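Local coordinates for ABC transporter periplasmic peptide-binding protein (Pseudoalteromonas, PDB 4QFL) that binds dipeptides in the periplasm, here holding alanine-phenylalanine, and probably hands them to an ABC transporter for uptake, at residues 295-301 with 424-430; 316-322 with 395-400; 373-379 with 406-412. All blocks are in the same frame, centred on the assembly; numbering follows the deposited sequence.

Contact 1: 295-301 with 424-430; sequences WAFNTER and HRHDSVL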
loop_
_atom_site.group_PDB
_atom_site.type_symbol
_atom_site.label_atom_id
_atom_site.label_comp_id
_atom_site.label_asym_id
_atom_site.label_seq_id
_atom_site.Cartn_x
_atom_site.Cartn_y
_atom_site.Cartn_z
ATOM N N TRP A 295 12.180 9.027 5.999
ATOM C CA TRP A 295 12.573 8.803 7.387
ATOM C C TRP A 295 11.544 9.505 8.269
ATOM O O TRP A 295 11.493 10.741 8.323
ATOM C CB TRP A 295 13.953 9.415 7.625
ATOM C CG TRP A 295 14.609 9.116 8.948
ATOM C CD1 TRP A 295 14.379 8.055 9.764
ATOM C CD2 TRP A 295 15.631 9.895 9.574
ATOM N NE1 TRP A 295 15.191 8.130 10.870
ATOM C CE2 TRP A 295 15.968 9.251 10.775
ATOM C CE3 TRP A 295 16.288 11.077 9.232
ATOM C CZ2 TRP A 295 16.939 9.744 11.639
ATOM C CZ3 TRP A 295 17.251 11.572 10.091
ATOM C CH2 TRP A 295 17.566 10.904 11.283
ATOM N N ALA A 296 10.709 8.725 8.938
ATOM C CA ALA A 296 9.666 9.304 9.768
ATOM C C ALA A 296 10.122 9.437 11.212
ATOM O O ALA A 296 10.712 8.518 11.760
ATOM C CB ALA A 296 8.405 8.465 9.692
ATOM N N PHE A 297 9.840 10.587 11.815
ATOM C CA PHE A 297 10.075 10.800 13.238
ATOM C C PHE A 297 8.803 10.619 14.062
ATOM O O PHE A 297 7.722 11.024 13.655
ATOM C CB PHE A 297 10.620 12.201 13.467
ATOM C CG PHE A 297 11.893 12.471 12.738
ATOM C CD1 PHE A 297 13.091 11.971 13.211
ATOM C CD2 PHE A 297 11.892 13.222 11.576
ATOM C CE1 PHE A 297 14.269 12.214 12.544
ATOM C CE2 PHE A 297 13.066 13.479 10.908
ATOM C CZ PHE A 297 14.257 12.974 11.395
ATOM N N ASN A 298 8.938 10.011 15.235
ATOM C CA ASN A 298 7.841 9.954 16.192
ATOM C C ASN A 298 7.709 11.329 16.848
ATOM O O ASN A 298 8.338 11.603 17.870
ATOM C CB ASN A 298 8.148 8.873 17.227
ATOM C CG ASN A 298 6.988 8.582 18.141
ATOM O OD1 ASN A 298 6.935 7.526 18.767
ATOM N ND2 ASN A 298 6.065 9.511 18.241
ATOM N N THR A 299 6.904 12.199 16.239
ATOM C CA THR A 299 6.838 13.613 16.610
ATOM C C THR A 299 6.217 13.846 17.977
ATOM O O THR A 299 6.175 14.975 18.451
ATOM C CB THR A 299 6.039 14.442 15.580
ATOM O OG1 THR A 299 4.669 14.010 15.568
ATOM C CG2 THR A 299 6.639 14.304 14.183
ATOM N N GLU A 300 5.732 12.787 18.607
ATOM C CA GLU A 300 5.187 12.920 19.950
ATOM C C GLU A 300 6.202 12.508 21.001
ATOM O O GLU A 300 5.877 12.459 22.181
ATOM C CB GLU A 300 3.893 12.119 20.090
ATOM C CG GLU A 300 2.716 12.731 19.342
ATOM C CD GLU A 300 2.332 14.095 19.870
ATOM O OE1 GLU A 300 2.384 14.293 21.098
ATOM O OE2 GLU A 300 1.976 14.977 19.063
ATOM N N ARG A 301 7.438 12.237 20.584
ATOM C CA ARG A 301 8.448 11.713 21.498
ATOM C C ARG A 301 9.686 12.604 21.559
ATOM O O ARG A 301 10.376 12.776 20.564
ATOM C CB ARG A 301 8.839 10.286 21.087
ATOM C CG ARG A 301 9.744 9.572 22.079
ATOM C CD ARG A 301 10.175 8.196 21.598
ATOM N NE ARG A 301 9.113 7.205 21.727
ATOM C CZ ARG A 301 9.303 5.894 21.619
ATOM N NH1 ARG A 301 10.523 5.427 21.381
ATOM N NH2 ARG A 301 8.282 5.047 21.754
ATOM N N HIS A 424 3.503 3.096 17.604
ATOM C CA HIS A 424 4.529 4.117 17.800
ATOM C C HIS A 424 5.605 3.804 18.864
ATOM O O HIS A 424 5.956 4.657 19.684
ATOM C CB HIS A 424 3.897 5.503 18.004
ATOM C CG HIS A 424 3.163 5.656 19.299
ATOM N ND1 HIS A 424 1.844 5.290 19.455
ATOM C CD2 HIS A 424 3.561 6.160 20.491
ATOM C CE1 HIS A 424 1.464 5.547 20.696
ATOM N NE2 HIS A 424 2.487 6.071 21.344
ATOM N N ARG A 425 6.146 2.586 18.822
ATOM C CA ARG A 425 7.224 2.200 19.734
ATOM C C ARG A 425 8.584 2.807 19.354
ATOM O O ARG A 425 9.543 2.740 20.127
ATOM C CB ARG A 425 7.332 0.669 19.842
ATOM C CG ARG A 425 6.183 0.006 20.618
ATOM C CD ARG A 425 6.626 -1.283 21.328
ATOM N NE ARG A 425 5.725 -2.412 21.081
ATOM C CZ ARG A 425 5.977 -3.667 21.451
ATOM N NH1 ARG A 425 7.102 -3.972 22.089
ATOM N NH2 ARG A 425 5.104 -4.625 21.172
ATOM N N HIS A 426 8.658 3.406 18.169
ATOM C CA HIS A 426 9.923 3.870 17.607
ATOM C C HIS A 426 10.232 5.309 17.929
ATOM O O HIS A 426 9.336 6.079 18.253
ATOM C CB HIS A 426 9.893 3.722 16.084
ATOM C CG HIS A 426 8.816 4.524 15.420
ATOM N ND1 HIS A 426 7.476 4.221 15.551
ATOM C CD2 HIS A 426 8.878 5.610 14.616
ATOM C CE1 HIS A 426 6.763 5.086 14.857
ATOM N NE2 HIS A 426 7.587 5.941 14.279
ATOM N N ASP A 427 11.511 5.667 17.823
ATOM C CA ASP A 427 11.936 7.069 17.803
ATOM C C ASP A 427 11.780 7.577 16.385
ATOM O O ASP A 427 11.252 8.660 16.146
ATOM C CB ASP A 427 13.424 7.216 18.145
ATOM C CG ASP A 427 13.719 7.048 19.612
ATOM O OD1 ASP A 427 12.783 7.089 20.435
ATOM O OD2 ASP A 427 14.913 6.882 19.934
ATOM N N SER A 428 12.289 6.780 15.452
ATOM C CA SER A 428 12.248 7.096 14.030
ATOM C C SER A 428 12.249 5.795 13.257
ATOM O O SER A 428 12.653 4.756 13.776
ATOM C CB SER A 428 13.444 7.954 13.618
ATOM O OG SER A 428 14.622 7.179 13.515
ATOM N N VAL A 429 11.793 5.858 12.012
ATOM C CA VAL A 429 11.671 4.668 11.186
ATOM C C VAL A 429 11.885 5.003 9.723
ATOM O O VAL A 429 11.510 6.082 9.251
ATOM C CB VAL A 429 10.283 4.015 11.334
ATOM C CG1 VAL A 429 9.200 5.034 11.039
ATOM C CG2 VAL A 429 10.151 2.804 10.416
ATOM N N LEU A 430 12.489 4.053 9.021
ATOM C CA LEU A 430 12.610 4.104 7.581
ATOM C C LEU A 430 11.428 3.342 7.022
ATOM O O LEU A 430 11.324 2.138 7.193
ATOM C CB LEU A 430 13.908 3.435 7.131
ATOM C CG LEU A 430 15.192 4.116 7.595
ATOM C CD1 LEU A 430 16.406 3.275 7.232
ATOM C CD2 LEU A 430 15.290 5.519 7.022
#

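Contact 2: 316-322 with 395-400; sequences AIDIEKI and LMQSDL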
loop_
_atom_site.group_PDB
_atom_site.type_symbol
_atom_site.label_atom_id
_atom_site.label_comp_id
_atom_site.label_asym_id
_atom_site.label_seq_id
_atom_site.Cartn_x
_atom_site.Cartn_y
_atom_site.Cartn_z
ATOM N N ALA A 316 22.346 15.956 8.683
ATOM C CA ALA A 316 23.493 15.093 8.916
ATOM C C ALA A 316 23.560 13.947 7.913
ATOM O O ALA A 316 24.525 13.179 7.900
ATOM C CB ALA A 316 23.440 14.547 10.320
ATOM N N ILE A 317 22.534 13.825 7.076
ATOM C CA ILE A 317 22.375 12.625 6.255
ATOM C C ILE A 317 22.907 12.770 4.840
ATOM O O ILE A 317 22.455 13.613 4.077
ATOM C CB ILE A 317 20.911 12.163 6.211
ATOM C CG1 ILE A 317 20.365 12.058 7.632
ATOM C CG2 ILE A 317 20.802 10.813 5.511
ATOM C CD1 ILE A 317 21.172 11.123 8.513
ATOM N N ASP A 318 23.874 11.927 4.503
ATOM C CA ASP A 318 24.470 11.938 3.176
ATOM C C ASP A 318 23.529 11.278 2.195
ATOM O O ASP A 318 23.629 10.079 1.944
ATOM C CB ASP A 318 25.799 11.184 3.184
ATOM C CG ASP A 318 26.640 11.460 1.942
ATOM O OD1 ASP A 318 26.094 11.972 0.938
ATOM O OD2 ASP A 318 27.855 11.167 1.973
ATOM N N ILE A 319 22.614 12.061 1.638
ATOM C CA ILE A 319 21.597 11.514 0.753
ATOM C C ILE A 319 22.210 10.958 -0.526
ATOM O O ILE A 319 21.720 9.979 -1.093
ATOM C CB ILE A 319 20.510 12.561 0.408
ATOM C CG1 ILE A 319 19.685 12.879 1.646
ATOM C CG2 ILE A 319 19.565 12.024 -0.654
ATOM C CD1 ILE A 319 19.048 11.645 2.250
ATOM N N GLU A 320 23.290 11.581 -0.982
ATOM C CA GLU A 320 23.867 11.194 -2.261
ATOM C C GLU A 320 24.613 9.869 -2.173
ATOM O O GLU A 320 24.760 9.159 -3.168
ATOM C CB GLU A 320 24.740 12.319 -2.822
ATOM C CG GLU A 320 23.929 13.487 -3.389
ATOM C CD GLU A 320 23.104 13.091 -4.616
ATOM O OE1 GLU A 320 23.574 12.229 -5.395
ATOM O OE2 GLU A 320 21.987 13.633 -4.803
ATOM N N LYS A 321 25.056 9.528 -0.971
ATOM C CA LYS A 321 25.722 8.257 -0.726
ATOM C C LYS A 321 24.696 7.134 -0.641
ATOM O O LYS A 321 24.983 5.987 -0.990
ATOM C CB LYS A 321 26.528 8.326 0.570
ATOM C CG LYS A 321 27.072 6.986 1.053
ATOM C CD LYS A 321 28.073 6.417 0.077
ATOM C CE LYS A 321 28.762 5.206 0.653
ATOM N NZ LYS A 321 29.799 4.688 -0.280
ATOM N N ILE A 322 23.501 7.474 -0.161
ATOM C CA ILE A 322 22.390 6.531 -0.126
ATOM C C ILE A 322 21.876 6.243 -1.530
ATOM O O ILE A 322 21.581 5.093 -1.866
ATOM C CB ILE A 322 21.246 7.034 0.773
ATOM C CG1 ILE A 322 21.636 6.876 2.248
ATOM C CG2 ILE A 322 19.960 6.262 0.486
ATOM C CD1 ILE A 322 20.661 7.494 3.208
ATOM N N LEU A 395 24.121 3.313 7.049
ATOM C CA LEU A 395 24.759 4.505 6.518
ATOM C C LEU A 395 24.419 5.718 7.377
ATOM O O LEU A 395 25.282 6.547 7.677
ATOM C CB LEU A 395 24.364 4.735 5.061
ATOM C CG LEU A 395 25.043 3.786 4.066
ATOM C CD1 LEU A 395 24.204 3.611 2.815
ATOM C CD2 LEU A 395 26.456 4.259 3.714
ATOM N N MET A 396 23.158 5.820 7.785
ATOM C CA MET A 396 22.719 6.947 8.607
ATOM C C MET A 396 23.331 6.896 10.005
ATOM O O MET A 396 23.651 7.928 10.590
ATOM C CB MET A 396 21.195 6.988 8.687
ATOM C CG MET A 396 20.523 7.272 7.360
ATOM S SD MET A 396 18.759 6.945 7.467
ATOM C CE MET A 396 18.109 8.454 6.763
ATOM N N GLN A 397 23.494 5.684 10.520
ATOM C CA GLN A 397 24.161 5.439 11.793
ATOM C C GLN A 397 25.571 6.047 11.785
ATOM O O GLN A 397 25.945 6.783 12.697
ATOM C CB GLN A 397 24.204 3.933 12.052
ATOM C CG GLN A 397 25.000 3.486 13.262
ATOM C CD GLN A 397 24.850 1.992 13.526
ATOM O OE1 GLN A 397 25.332 1.150 12.759
ATOM N NE2 GLN A 397 24.173 1.655 14.616
ATOM N N SER A 398 26.341 5.752 10.745
ATOM C CA SER A 398 27.640 6.380 10.559
ATOM C C SER A 398 27.548 7.906 10.449
ATOM O O SER A 398 28.309 8.629 11.094
ATOM C CB SER A 398 28.327 5.814 9.316
ATOM O OG SER A 398 29.325 6.711 8.838
ATOM N N ASP A 399 26.627 8.399 9.626
ATOM C CA ASP A 399 26.482 9.841 9.430
ATOM C C ASP A 399 26.197 10.587 10.731
ATOM O O ASP A 399 26.781 11.643 10.977
ATOM C CB ASP A 399 25.369 10.160 8.431
ATOM C CG ASP A 399 25.793 9.954 6.995
ATOM O OD1 ASP A 399 27.010 9.843 6.743
ATOM O OD2 ASP A 399 24.903 9.911 6.118
ATOM N N LEU A 400 25.287 10.047 11.545
ATOM C CA LEU A 400 24.807 10.729 12.749
ATOM C C LEU A 400 25.801 10.656 13.895
ATOM O O LEU A 400 25.916 11.592 14.682
ATOM C CB LEU A 400 23.469 10.152 13.198
ATOM C CG LEU A 400 22.271 10.551 12.338
ATOM C CD1 LEU A 400 21.091 9.626 12.585
ATOM C CD2 LEU A 400 21.883 11.990 12.583
HETATM O O HOH W 1 27.247 13.590 9.291
HETATM O O HOH W 2 24.438 8.562 3.846
#

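Contact 3: 373-379 with 406-412; sequences DMSIWAM and NVNIVEY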
loop_
_atom_site.group_PDB
_atom_site.type_symbol
_atom_site.label_atom_id
_atom_site.label_comp_id
_atom_site.label_asym_id
_atom_site.label_seq_id
_atom_site.Cartn_x
_atom_site.Cartn_y
_atom_site.Cartn_z
ATOM N N ASP A 373 21.013 9.697 22.188
ATOM C CA ASP A 373 20.786 8.399 21.568
ATOM C C ASP A 373 19.422 8.368 20.871
ATOM O O ASP A 373 18.477 9.025 21.302
ATOM C CB ASP A 373 20.822 7.297 22.625
ATOM C CG ASP A 373 22.220 7.030 23.148
ATOM O OD1 ASP A 373 23.134 7.832 22.860
ATOM O OD2 ASP A 373 22.396 6.009 23.845
ATOM N N MET A 374 19.315 7.593 19.796
ATOM C CA MET A 374 18.019 7.373 19.179
ATOM C C MET A 374 17.990 6.038 18.462
ATOM O O MET A 374 19.038 5.470 18.136
ATOM C CB MET A 374 17.698 8.481 18.181
ATOM C CG MET A 374 18.619 8.517 16.973
ATOM S SD MET A 374 18.156 9.828 15.838
ATOM C CE MET A 374 16.481 9.334 15.413
ATOM N N SER A 375 16.782 5.540 18.217
ATOM C CA SER A 375 16.606 4.372 17.379
ATOM C C SER A 375 16.210 4.804 15.967
ATOM O O SER A 375 15.580 5.849 15.757
ATOM C CB SER A 375 15.584 3.390 17.972
ATOM O OG SER A 375 14.288 3.969 18.118
ATOM N N ILE A 376 16.643 4.008 15.002
ATOM C CA ILE A 376 16.098 4.057 13.665
ATOM C C ILE A 376 15.579 2.674 13.374
ATOM O O ILE A 376 16.330 1.706 13.359
ATOM C CB ILE A 376 17.150 4.405 12.622
ATOM C CG1 ILE A 376 17.664 5.826 12.843
ATOM C CG2 ILE A 376 16.573 4.247 11.213
ATOM C CD1 ILE A 376 18.684 6.257 11.806
ATOM N N TRP A 377 14.279 2.581 13.166
ATOM C CA TRP A 377 13.671 1.327 12.813
ATOM C C TRP A 377 13.813 1.072 11.317
ATOM O O TRP A 377 13.522 1.952 10.511
ATOM C CB TRP A 377 12.215 1.353 13.240
ATOM C CG TRP A 377 12.074 1.168 14.712
ATOM C CD1 TRP A 377 12.693 1.882 15.697
ATOM C CD2 TRP A 377 11.252 0.204 15.370
ATOM N NE1 TRP A 377 12.310 1.415 16.936
ATOM C CE2 TRP A 377 11.426 0.383 16.756
ATOM C CE3 TRP A 377 10.380 -0.790 14.917
ATOM C CZ2 TRP A 377 10.759 -0.396 17.691
ATOM C CZ3 TRP A 377 9.733 -1.561 15.839
ATOM C CH2 TRP A 377 9.920 -1.362 17.214
ATOM N N ALA A 378 14.271 -0.129 10.963
ATOM C CA ALA A 378 14.561 -0.490 9.575
ATOM C C ALA A 378 13.761 -1.702 9.115
ATOM O O ALA A 378 13.758 -2.738 9.780
ATOM C CB ALA A 378 16.053 -0.756 9.391
ATOM N N MET A 379 13.100 -1.570 7.964
ATOM C CA MET A 379 12.332 -2.660 7.356
ATOM C C MET A 379 13.217 -3.869 7.047
ATOM O O MET A 379 14.363 -3.708 6.619
ATOM C CB MET A 379 11.640 -2.168 6.078
ATOM C CG MET A 379 10.777 -0.952 6.317
ATOM S SD MET A 379 10.040 -0.256 4.822
ATOM C CE MET A 379 11.463 0.577 4.130
ATOM N N ASN A 406 23.942 8.869 18.604
ATOM C CA ASN A 406 24.217 7.448 18.743
ATOM C C ASN A 406 22.997 6.645 18.340
ATOM O O ASN A 406 22.046 6.503 19.105
ATOM C CB ASN A 406 24.644 7.145 20.192
ATOM C CG ASN A 406 24.686 5.653 20.513
ATOM O OD1 ASN A 406 25.168 4.833 19.721
ATOM N ND2 ASN A 406 24.184 5.295 21.692
ATOM N N VAL A 407 23.019 6.139 17.115
ATOM C CA VAL A 407 21.887 5.396 16.585
ATOM C C VAL A 407 21.974 3.915 16.919
ATOM O O VAL A 407 23.014 3.280 16.738
ATOM C CB VAL A 407 21.781 5.541 15.050
ATOM C CG1 VAL A 407 20.696 4.632 14.517
ATOM C CG2 VAL A 407 21.513 6.979 14.662
ATOM N N ASN A 408 20.873 3.360 17.404
ATOM C CA ASN A 408 20.742 1.920 17.457
ATOM C C ASN A 408 19.679 1.513 16.442
ATOM O O ASN A 408 18.674 2.201 16.279
ATOM C CB ASN A 408 20.370 1.463 18.858
ATOM C CG ASN A 408 18.966 1.867 19.243
ATOM O OD1 ASN A 408 18.658 3.052 19.362
ATOM N ND2 ASN A 408 18.104 0.881 19.447
ATOM N N ILE A 409 19.906 0.405 15.750
ATOM C CA ILE A 409 19.008 -0.012 14.676
ATOM C C ILE A 409 18.068 -1.116 15.135
ATOM O O ILE A 409 18.513 -2.131 15.653
ATOM C CB ILE A 409 19.815 -0.468 13.441
ATOM C CG1 ILE A 409 20.685 0.686 12.932
ATOM C CG2 ILE A 409 18.880 -0.978 12.346
ATOM C CD1 ILE A 409 21.505 0.350 11.697
ATOM N N VAL A 410 16.769 -0.916 14.945
ATOM C CA VAL A 410 15.788 -1.914 15.351
ATOM C C VAL A 410 15.121 -2.560 14.141
ATOM O O VAL A 410 14.729 -1.881 13.195
ATOM C CB VAL A 410 14.695 -1.305 16.225
ATOM C CG1 VAL A 410 13.616 -2.322 16.492
ATOM C CG2 VAL A 410 15.292 -0.803 17.534
ATOM N N GLU A 411 14.994 -3.875 14.170
ATOM C CA GLU A 411 14.420 -4.580 13.039
ATOM C C GLU A 411 13.646 -5.816 13.494
ATOM O O GLU A 411 14.108 -6.564 14.351
ATOM C CB GLU A 411 15.543 -4.962 12.075
ATOM C CG GLU A 411 15.096 -5.392 10.685
ATOM C CD GLU A 411 16.270 -5.746 9.789
ATOM O OE1 GLU A 411 17.402 -5.859 10.315
ATOM O OE2 GLU A 411 16.065 -5.912 8.562
ATOM N N TYR A 412 12.462 -6.022 12.926
ATOM C CA TYR A 412 11.655 -7.202 13.226
ATOM C C TYR A 412 11.003 -7.713 11.947
ATOM O O TYR A 412 10.959 -7.003 10.947
ATOM C CB TYR A 412 10.558 -6.886 14.251
ATOM C CG TYR A 412 11.035 -6.355 15.591
ATOM C CD1 TYR A 412 11.436 -7.213 16.597
ATOM C CD2 TYR A 412 11.064 -4.997 15.845
ATOM C CE1 TYR A 412 11.877 -6.727 17.822
ATOM C CE2 TYR A 412 11.498 -4.500 17.064
ATOM C CZ TYR A 412 11.906 -5.366 18.048
ATOM O OH TYR A 412 12.335 -4.867 19.261
#

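Contact 1: 295-301 with 424-430
Arg301 and Asp427 meet at about a right angle, the guanidinium turned 87° from the carboxylate plane. The aspartate oxygen lies at the guanidinium edge, NH1 to OD1 3.0 Å, in a hydrogen-bonded salt bridge that reaches OD1 from above the carboxylate. The carbonyl oxygen of His426 lies over the centre of one guanidinium face, 3.3 Å above its plane, and NH1 gives a weak hydrogen bond to Arg425 O. The arginine arrives extended through chi2 and then bends at chi3, turning its flat end across the 424-427 loop. Were the side chain cut back to an alanine, OD1 of Asp427 would probably lose its charged mate.

Beside this loop, the end of strand 291-297 pairs antiparallel with the start of strand 428-434. Ala296 and Val429 form the hydrogen-bonded pair, Ala296 N to Val429 O 2.8 Å, with the return bond from Val429 N to Ala296 O; on their face Ala296 CB touches Val429 CG1. Trp295 and Ser428 share the other face. A chi1 of -172° sets the indole trans to the backbone N and brings its edge to the serine, NE1 to OG 2.9 Å, a weak bond at 143°. Leu430 CD2 packs obliquely against Trp295 CD1 at 3.8 Å. Ser428 OG also bonds Ser375 O, while Asp427 OD2 accepts from Ser375 N. The carboxylate thus divides its oxygens between a cation and a backbone amide, an arrangement likely to favour its charged form and to tie its loop to the turn after strand 291-297 and to strand 373-378.

Contact 2: 316-322 with 395-400
Asp399 and Asp318 make the polar link between the helix 389-401 and the chain entering the helix 319-325. The amide of Asp318 gives a nearly straight hydrogen bond to the carboxylate, N to OD2 2.8 Å at 169°, approaching from above the carboxylate plane. Asp399 keeps CG anti to its own carbonyl carbon (chi1 -78°), a setting that carries OD2 to this amide while CB lies 3.2 Å from Ala316 O. Asp318 itself is an N-cap: its OD1 accepts from Lys321 N within the first turn of its helix.

Two waters extend the polar seam. One donates to Ala316 O and to Asp399 O, bridging backbone to backbone; the other donates to Asp318 O and to Asp399 OD2, the latter at 2.7 Å. OD2 therefore receives both an amide and a water.

The apolar contacts flank this seam. Ile317 sends its two branches to different partners, CG2 to the terminal CE of Met396 at 3.8 Å and CD1 to Leu400 CG at 4.0 Å, while Ala316 CB meets Leu400 CD2. At the other end Leu395 is shared: its CD2 lies against the aliphatic stem of Lys321, and its CD1 passes Ile322 CG1, those two side chains running in opposite directions. Ile317, Met396 and Leu400 also touch Trp295, so both segments pack on strand 291-297.

Asp318 and Asp399 are like charges held close, with OD2 of the first 5.0 Å from OD1 of the second. The amide, the water and the cap bond would be expected to offset part of that repulsion.

Contact 3: 373-379 with 406-412
Trp377 lies with one face against Val410, whose CG1 sits 3.5 Å from the centroid of the six-membered ring and only 12° off its normal, a CH-pi contact. Ser375 OG lies at the indole edge, in its plane, and Tyr412 comes in obliquely, its ring 47° from the indole, with CE2 3.5 Å from Trp377 CH2. Trp377 and Val410 belong to a beta-alpha-beta unit in which helix 389-401 links the parallel strands 373-378 and 406-410. Tyr412 has a cation-pi partner in Arg420.

Five backbone hydrogen bonds alternate across the strand pair, starting at Met374 N to Asn406 O and ending with Ala378 N to Val410 O, while the two strand segments run at 32° to each other.

On the face opposite Trp377 and Val410 the packing is aliphatic. Val407 CG1 meets Ile376 CG1 at 3.7 Å, and its CG2 lies beside Met374 CG, the valine and methionine pointing the same way. Helix 389-401 closes over this side through Leu400 on Val407 and Ala393 on Ile409.

Toward the ligand end, Glu411 forms a salt bridge through OE1 with Arg390 of the same helix. Its CG presses on the buried carbonyl of Ala378, 3.1 Å from an oxygen that has no hydrogen-bond partner in the model.

How the contacts relate
Strand 428-434 is the common element: it pairs antiparallel with strand 291-297 in contact 1 and lies parallel beside strand 373-378 of contact 3, where Leu430 N reaches Trp377 O at 2.8 Å. The centres of contacts 1 and 3 are about 10 Å apart. Contact 2 packs its helix 389-401, the connection between the strands of contact 3, against this sheet; Gln397 NE2 bonds Val407 O, and Leu430 CD2 touches Met396 SD at 3.8 Å. The ligand lies toward the C-terminal ends of strands 373-378 and 428-434: the side chain of Met379 is about 6 Å from the bound phenylalanine and that of Val429 about 8 Å, with pocket residues Leu431 to Ala434 following on strand 428-434.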